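Local coordinates for protein metallophosphoesterase (Sphaerobacter thermophilus, PDB 3RQZ) that binds two zinc ions and probably hydrolyses phosphate esters, as a member of the calcineurin-like metallophosphoesterase superfamily, at residues A[111-116]-A[204-209]; A[124-127]-A[132-135]. All blocks are in the same frame, centred on the assembly; numbering follows the deposited sequence. Where two conformers were deposited one is given.

Contact 1: A[111-116]-A[204-209]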
ATOM      1  N   GLY A 111       0.997  15.483  12.947  1.00 32.99           N
ATOM      2  CA  GLY A 111      -0.142  16.414  12.934  1.00 33.20           C
ATOM      3  C   GLY A 111      -1.431  15.655  13.050  1.00 32.76           C
ATOM      4  O   GLY A 111      -1.599  14.854  13.966  1.00 33.92           O
ATOM      5  N   ASP A 112      -2.311  15.851  12.080  1.00 33.01           N
ATOM      6  CA  ASP A 112      -3.627  15.187  12.062  1.00 31.86           C
ATOM      7  C   ASP A 112      -3.634  13.751  11.526  1.00 30.28           C
ATOM      8  O   ASP A 112      -4.705  13.166  11.344  1.00 29.71           O
ATOM      9  CB  ASP A 112      -4.624  16.037  11.283  1.00 32.81           C
ATOM     10  CG  ASP A 112      -5.054  17.270  12.042  1.00 36.09           C
ATOM     11  OD1 ASP A 112      -4.816  17.348  13.280  1.00 37.89           O
ATOM     12  OD2 ASP A 112      -5.637  18.169  11.389  1.00 40.63           O
ATOM     13  N   TRP A 113      -2.468  13.160  11.271  1.00 28.34           N
ATOM     14  CA  TRP A 113      -2.494  11.789  10.736  1.00 27.08           C
ATOM     15  C   TRP A 113      -1.513  10.805  11.332  1.00 26.08           C
ATOM     16  O   TRP A 113      -0.441  11.173  11.744  1.00 26.52           O
ATOM     17  CB  TRP A 113      -2.389  11.767   9.202  1.00 27.59           C
ATOM     18  CG  TRP A 113      -1.347  12.668   8.647  1.00 27.03           C
ATOM     19  CD1 TRP A 113      -0.022  12.387   8.473  1.00 26.60           C
ATOM     20  CD2 TRP A 113      -1.548  14.014   8.167  1.00 26.89           C
ATOM     21  NE1 TRP A 113       0.626  13.489   7.919  1.00 27.99           N
ATOM     22  CE2 TRP A 113      -0.292  14.492   7.718  1.00 29.02           C
ATOM     23  CE3 TRP A 113      -2.663  14.860   8.092  1.00 27.56           C
ATOM     24  CZ2 TRP A 113      -0.119  15.787   7.190  1.00 29.07           C
ATOM     25  CZ3 TRP A 113      -2.497  16.151   7.562  1.00 30.87           C
ATOM     26  CH2 TRP A 113      -1.228  16.595   7.114  1.00 31.49           C
ATOM     27  N   THR A 114      -1.931   9.539  11.366  1.00 25.11           N
ATOM     28  CA  THR A 114      -1.098   8.431  11.764  1.00 23.32           C
ATOM     29  C   THR A 114      -1.086   7.535  10.544  1.00 22.40           C
ATOM     30  O   THR A 114      -2.138   7.397   9.862  1.00 20.84           O
ATOM     31  CB  THR A 114      -1.709   7.685  12.976  1.00 23.50           C
ATOM     32  OG1 THR A 114      -1.767   8.584  14.098  1.00 25.03           O
ATOM     33  CG2 THR A 114      -0.877   6.439  13.323  1.00 23.29           C
ATOM     34  N   VAL A 115       0.085   6.955  10.230  1.00 20.82           N
ATOM     35  CA  VAL A 115       0.212   6.097   9.041  1.00 20.73           C
ATOM     36  C   VAL A 115       0.953   4.805   9.421  1.00 20.63           C
ATOM     37  O   VAL A 115       2.043   4.862  10.034  1.00 20.60           O
ATOM     38  CB  VAL A 115       0.999   6.803   7.907  1.00 20.76           C
ATOM     39  CG1 VAL A 115       1.137   5.813   6.671  1.00 20.35           C
ATOM     40  CG2 VAL A 115       0.322   8.135   7.511  1.00 20.69           C
ATOM     41  N   VAL A 116       0.336   3.664   9.107  1.00 20.65           N
ATOM     42  CA  VAL A 116       0.884   2.331   9.354  1.00 20.18           C
ATOM     43  C   VAL A 116       0.519   1.441   8.158  1.00 20.92           C
ATOM     44  O   VAL A 116      -0.360   1.760   7.342  1.00 21.12           O
ATOM     45  CB  VAL A 116       0.295   1.662  10.642  1.00 20.26           C
ATOM     46  CG1 VAL A 116       0.789   2.382  11.931  1.00 20.27           C
ATOM     47  CG2 VAL A 116      -1.273   1.657  10.595  1.00 22.29           C
ATOM     48  N   ALA A 204      -5.153   6.864  -3.388  1.00 21.53           N
ATOM     49  CA  ALA A 204      -5.956   8.012  -2.967  1.00 23.00           C
ATOM     50  C   ALA A 204      -5.202   9.322  -3.107  1.00 22.75           C
ATOM     51  O   ALA A 204      -3.949   9.352  -3.149  1.00 21.75           O
ATOM     52  CB  ALA A 204      -6.497   7.838  -1.516  1.00 22.35           C
ATOM     53  N   ILE A 205      -5.981  10.396  -3.209  1.00 23.75           N
ATOM     54  CA  ILE A 205      -5.458  11.751  -3.156  1.00 24.38           C
ATOM     55  C   ILE A 205      -6.034  12.451  -1.936  1.00 25.53           C
ATOM     56  O   ILE A 205      -7.271  12.565  -1.782  1.00 26.08           O
ATOM     57  CB  ILE A 205      -5.856  12.565  -4.411  1.00 25.00           C
ATOM     58  CG1 ILE A 205      -5.251  11.938  -5.670  1.00 25.13           C
ATOM     59  CG2 ILE A 205      -5.415  14.020  -4.260  1.00 24.66           C
ATOM     60  CD1 ILE A 205      -3.717  12.047  -5.759  1.00 27.75           C
ATOM     61  N   PHE A 206      -5.141  12.949  -1.090  1.00 25.46           N
ATOM     62  CA  PHE A 206      -5.529  13.586   0.176  1.00 25.94           C
ATOM     63  C   PHE A 206      -5.221  15.066   0.034  1.00 26.41           C
ATOM     64  O   PHE A 206      -4.096  15.430  -0.352  1.00 26.31           O
ATOM     65  CB  PHE A 206      -4.735  12.927   1.313  1.00 25.17           C
ATOM     66  CG  PHE A 206      -4.960  13.518   2.690  1.00 25.77           C
ATOM     67  CD1 PHE A 206      -6.211  14.010   3.083  1.00 27.15           C
ATOM     68  CD2 PHE A 206      -3.906  13.550   3.611  1.00 24.31           C
ATOM     69  CE1 PHE A 206      -6.410  14.577   4.381  1.00 27.56           C
ATOM     70  CE2 PHE A 206      -4.085  14.119   4.915  1.00 25.81           C
ATOM     71  CZ  PHE A 206      -5.353  14.615   5.297  1.00 25.60           C
ATOM     72  N   GLU A 207      -6.228  15.900   0.309  1.00 27.20           N
ATOM     73  CA  GLU A 207      -6.087  17.346   0.318  1.00 29.22           C
ATOM     74  C   GLU A 207      -6.475  17.847   1.704  1.00 30.48           C
ATOM     75  O   GLU A 207      -7.650  18.142   1.957  1.00 30.56           O
ATOM     76  CB  GLU A 207      -6.993  17.990  -0.750  1.00 29.65           C
ATOM     77  CG  GLU A 207      -6.573  17.622  -2.156  1.00 31.41           C
ATOM     78  CD  GLU A 207      -7.627  17.942  -3.178  1.00 35.30           C
ATOM     79  OE1 GLU A 207      -8.626  17.209  -3.269  1.00 36.55           O
ATOM     80  OE2 GLU A 207      -7.459  18.932  -3.896  1.00 40.28           O
ATOM     81  N   PRO A 208      -5.488  17.941   2.606  1.00 31.62           N
ATOM     82  CA  PRO A 208      -5.785  18.233   3.994  1.00 33.09           C
ATOM     83  C   PRO A 208      -6.457  19.589   4.174  1.00 34.35           C
ATOM     84  O   PRO A 208      -7.323  19.712   5.036  1.00 34.81           O
ATOM     85  CB  PRO A 208      -4.408  18.216   4.690  1.00 33.44           C
ATOM     86  CG  PRO A 208      -3.391  18.055   3.616  1.00 32.89           C
ATOM     87  CD  PRO A 208      -4.063  17.643   2.368  1.00 32.04           C
ATOM     88  N   ASP A 209      -6.089  20.587   3.368  1.00 35.36           N
ATOM     89  CA  ASP A 209      -6.673  21.923   3.524  1.00 36.96           C
ATOM     90  C   ASP A 209      -8.159  21.906   3.153  1.00 37.18           C
ATOM     91  O   ASP A 209      -8.947  22.668   3.710  1.00 37.41           O
ATOM     92  CB  ASP A 209      -5.925  22.982   2.692  1.00 37.67           C
ATOM     93  CG  ASP A 209      -6.525  24.396   2.850  1.00 40.82           C
ATOM     94  OD1 ASP A 209      -6.250  25.059   3.868  1.00 42.49           O
ATOM     95  OD2 ASP A 209      -7.289  24.840   1.958  1.00 44.29           O
TER
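W113 meets F206 and P208 here, and these three side chains make the whole contact between 111-116 and 204-209. No hydrogen bond crosses it, so it is purely apolar. G111 and D112 come first along the chain. They are the corner residues of a type II' turn that links strand 107-110 to strand 113-116 in a hairpin. Positive phi at the first of these positions favours glycine. W113 follows. Its CG sits between the backbone N and the carbonyl carbon (chi1 45°), and the indole reaches across to 204-209. The six-membered half of the indole takes the contact. F206 turns an edge to the indole face, offset from its centre: the planes stand at 87° and the centroids are 5.4 Å apart. CE2 of F206 leads, 3.6 Å from CE3 of W113, and CE3 lies in the plane of the phenyl ring. CB of P208 is 4.0 Å from CZ3 of W113, while its CD sits 4.1 Å above the centre of the F206 ring. The proline therefore touches the indole and also covers one phenyl face. Beyond W113, T114 and V115 continue the strand: the T114 backbone bonds to L145 and F147, and that of V115 to M108. The arrangement joins the two sheets of the calcineurin-like fold, since strand 113-116 belongs to one and strand 201-207 to the other. The ring of W33, from strand 31-34, meets W113, while F206 meets the ring of F147 on strand 145-147 and the side chain of V213 on strand 212-218.

Contact 2: A[124-127]-A[132-135]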
ATOM      1  N   ILE A 124       2.590  -3.703  11.467  1.00 22.78           N
ATOM      2  CA  ILE A 124       3.066  -4.497  10.319  1.00 24.10           C
ATOM      3  C   ILE A 124       2.036  -5.535   9.881  1.00 23.17           C
ATOM      4  O   ILE A 124       1.983  -5.938   8.710  1.00 23.50           O
ATOM      5  CB  ILE A 124       4.401  -5.253  10.696  1.00 24.03           C
ATOM      6  CG1 ILE A 124       5.516  -4.254  10.991  1.00 27.78           C
ATOM      7  CG2 ILE A 124       4.857  -6.178   9.612  1.00 26.10           C
ATOM      8  CD1 ILE A 124       5.431  -3.045  10.141  1.00 29.71           C
ATOM      9  N   TRP A 125       1.227  -5.978  10.827  1.00 23.21           N
ATOM     10  CA  TRP A 125       0.589  -7.294  10.675  1.00 23.65           C
ATOM     11  C   TRP A 125      -0.919  -7.345  10.565  1.00 23.61           C
ATOM     12  O   TRP A 125      -1.459  -8.237   9.880  1.00 24.77           O
ATOM     13  CB  TRP A 125       0.984  -8.161  11.865  1.00 23.85           C
ATOM     14  CG  TRP A 125       2.419  -8.409  11.984  1.00 25.51           C
ATOM     15  CD1 TRP A 125       3.246  -7.965  12.983  1.00 26.50           C
ATOM     16  CD2 TRP A 125       3.237  -9.203  11.100  1.00 26.89           C
ATOM     17  NE1 TRP A 125       4.534  -8.429  12.769  1.00 27.09           N
ATOM     18  CE2 TRP A 125       4.551  -9.201  11.634  1.00 27.75           C
ATOM     19  CE3 TRP A 125       2.979  -9.929   9.925  1.00 26.00           C
ATOM     20  CZ2 TRP A 125       5.617  -9.887  11.024  1.00 27.66           C
ATOM     21  CZ3 TRP A 125       4.036 -10.607   9.318  1.00 28.97           C
ATOM     22  CH2 TRP A 125       5.346 -10.577   9.876  1.00 28.18           C
ATOM     23  N   GLU A 126      -1.617  -6.441  11.243  1.00 22.73           N
ATOM     24  CA  GLU A 126      -3.076  -6.635  11.428  1.00 23.86           C
ATOM     25  C   GLU A 126      -3.872  -6.058  10.266  1.00 23.48           C
ATOM     26  O   GLU A 126      -3.642  -4.927   9.872  1.00 23.72           O
ATOM     27  CB  GLU A 126      -3.554  -6.013  12.749  1.00 23.36           C
ATOM     28  CG  GLU A 126      -5.075  -6.168  13.025  1.00 24.86           C
ATOM     29  CD  GLU A 126      -5.482  -5.706  14.418  1.00 28.10           C
ATOM     30  OE1 GLU A 126      -5.307  -4.519  14.764  1.00 27.69           O
ATOM     31  OE2 GLU A 126      -5.995  -6.552  15.183  1.00 32.22           O
ATOM     32  N   TYR A 127      -4.808  -6.838   9.734  1.00 23.77           N
ATOM     33  CA  TYR A 127      -5.716  -6.357   8.668  1.00 24.80           C
ATOM     34  C   TYR A 127      -6.906  -5.644   9.287  1.00 25.37           C
ATOM     35  O   TYR A 127      -7.434  -6.082  10.304  1.00 27.71           O
ATOM     36  CB  TYR A 127      -6.253  -7.500   7.805  1.00 25.24           C
ATOM     37  CG  TYR A 127      -5.218  -8.345   7.098  1.00 26.31           C
ATOM     38  CD1 TYR A 127      -4.706  -7.960   5.851  1.00 26.87           C
ATOM     39  CD2 TYR A 127      -4.783  -9.543   7.654  1.00 27.81           C
ATOM     40  CE1 TYR A 127      -3.758  -8.749   5.184  1.00 26.55           C
ATOM     41  CE2 TYR A 127      -3.847 -10.341   7.011  1.00 28.29           C
ATOM     42  CZ  TYR A 127      -3.347  -9.944   5.767  1.00 28.77           C
ATOM     43  OH  TYR A 127      -2.424 -10.721   5.123  1.00 30.38           O
ATOM     44  N   ARG A 132     -15.664  -4.464  13.645  0.50 30.07           N
ATOM     45  CA  ARG A 132     -15.123  -5.061  14.875  0.50 30.41           C
ATOM     46  C   ARG A 132     -13.666  -4.657  15.113  0.50 29.62           C
ATOM     47  O   ARG A 132     -13.310  -4.126  16.172  0.50 29.58           O
ATOM     48  CB  ARG A 132     -15.236  -6.595  14.777  0.50 30.82           C
ATOM     49  CG  ARG A 132     -15.064  -7.350  16.085  0.50 33.26           C
ATOM     50  CD  ARG A 132     -15.386  -8.827  15.874  0.50 36.18           C
ATOM     51  NE  ARG A 132     -16.391  -8.981  14.822  0.50 38.57           N
ATOM     52  CZ  ARG A 132     -16.159  -9.529  13.637  0.50 38.97           C
ATOM     53  NH1 ARG A 132     -14.967 -10.022  13.355  0.50 39.86           N
ATOM     54  NH2 ARG A 132     -17.131  -9.608  12.738  0.50 39.72           N
ATOM     55  N   ILE A 133     -12.838  -4.899  14.106  1.00 29.22           N
ATOM     56  CA  ILE A 133     -11.409  -4.626  14.173  1.00 28.62           C
ATOM     57  C   ILE A 133     -11.194  -3.113  14.072  1.00 28.49           C
ATOM     58  O   ILE A 133     -10.370  -2.574  14.788  1.00 28.85           O
ATOM     59  CB  ILE A 133     -10.564  -5.486  13.170  1.00 28.48           C
ATOM     60  CG1 ILE A 133     -10.754  -6.999  13.430  1.00 28.85           C
ATOM     61  CG2 ILE A 133      -9.081  -5.094  13.188  1.00 27.33           C
ATOM     62  CD1 ILE A 133     -10.300  -7.494  14.901  1.00 30.45           C
ATOM     63  N   ALA A 134     -11.985  -2.427  13.254  1.00 28.44           N
ATOM     64  CA  ALA A 134     -11.856  -0.950  13.164  1.00 28.74           C
ATOM     65  C   ALA A 134     -12.092  -0.330  14.532  1.00 29.08           C
ATOM     66  O   ALA A 134     -11.326   0.537  14.992  1.00 28.40           O
ATOM     67  CB  ALA A 134     -12.848  -0.368  12.135  1.00 28.67           C
ATOM     68  N   ALA A 135     -13.137  -0.821  15.194  1.00 29.89           N
ATOM     69  CA  ALA A 135     -13.526  -0.363  16.524  1.00 30.52           C
ATOM     70  C   ALA A 135     -12.408  -0.525  17.548  1.00 30.53           C
ATOM     71  O   ALA A 135     -12.161   0.368  18.364  1.00 30.89           O
ATOM     72  CB  ALA A 135     -14.839  -1.103  16.981  1.00 30.74           C
TER
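I133 puts one methyl, CG2, against E126 and the backbone of Y127. In this calcineurin-like fold, 124-127 is part of the loop that runs past the zinc site before helix 131-137, and I133 lies on that helix. The close side is small. CG2 of I133 is 3.5 Å from the carbonyl O of Y127 and 3.9 Å from CD of E126. The contact is van der Waals only, with no hydrogen bond between the segments. E126 CG is anti to the backbone N (chi1 180°) and the chain stays extended to CD, which brings the carboxylate beside the methyl. Both carboxylate oxygens have partners: OE1 is hydrogen-bonded to S119 OG and N137 ND2, and OE2 forms a salt bridge with R121 NH1. These bonds fix how the group is turned. An alanine in place of E126 would remove the carboxylate, which is likely to leave R121 without its charge mate and open a gap beside the I133 methyl. Beyond this one methyl the fit is loose: the segments meet only through CG2, in a contact at the protein surface. The Y127 ring does not touch I133 but stacks on H150, a zinc ligand. N137 also joins the two segments indirectly, because its ND2 bonds both OE1 of E126 and the carbonyl O of I133.

Contact 1 and contact 2 do not touch. Their centres are 19 Å apart and their nearest atoms about 6 Å. Strand 113-116 and helix 131-137 follow each other in the chain, and both segments of contact 2 fall between those of contact 1. Contact 1 lies away from the zinc site, where W113 of one sheet packs on F206 and P208 at the strand 201-207 end of the other. Contact 2 is a surface contact that reaches the metal site through Y127, whose side chain is about 5 Å from a bound zinc ion and about 3 Å from the side chain of H150. H152, another zinc ligand, has its side chain about 6 Å from that of Y127.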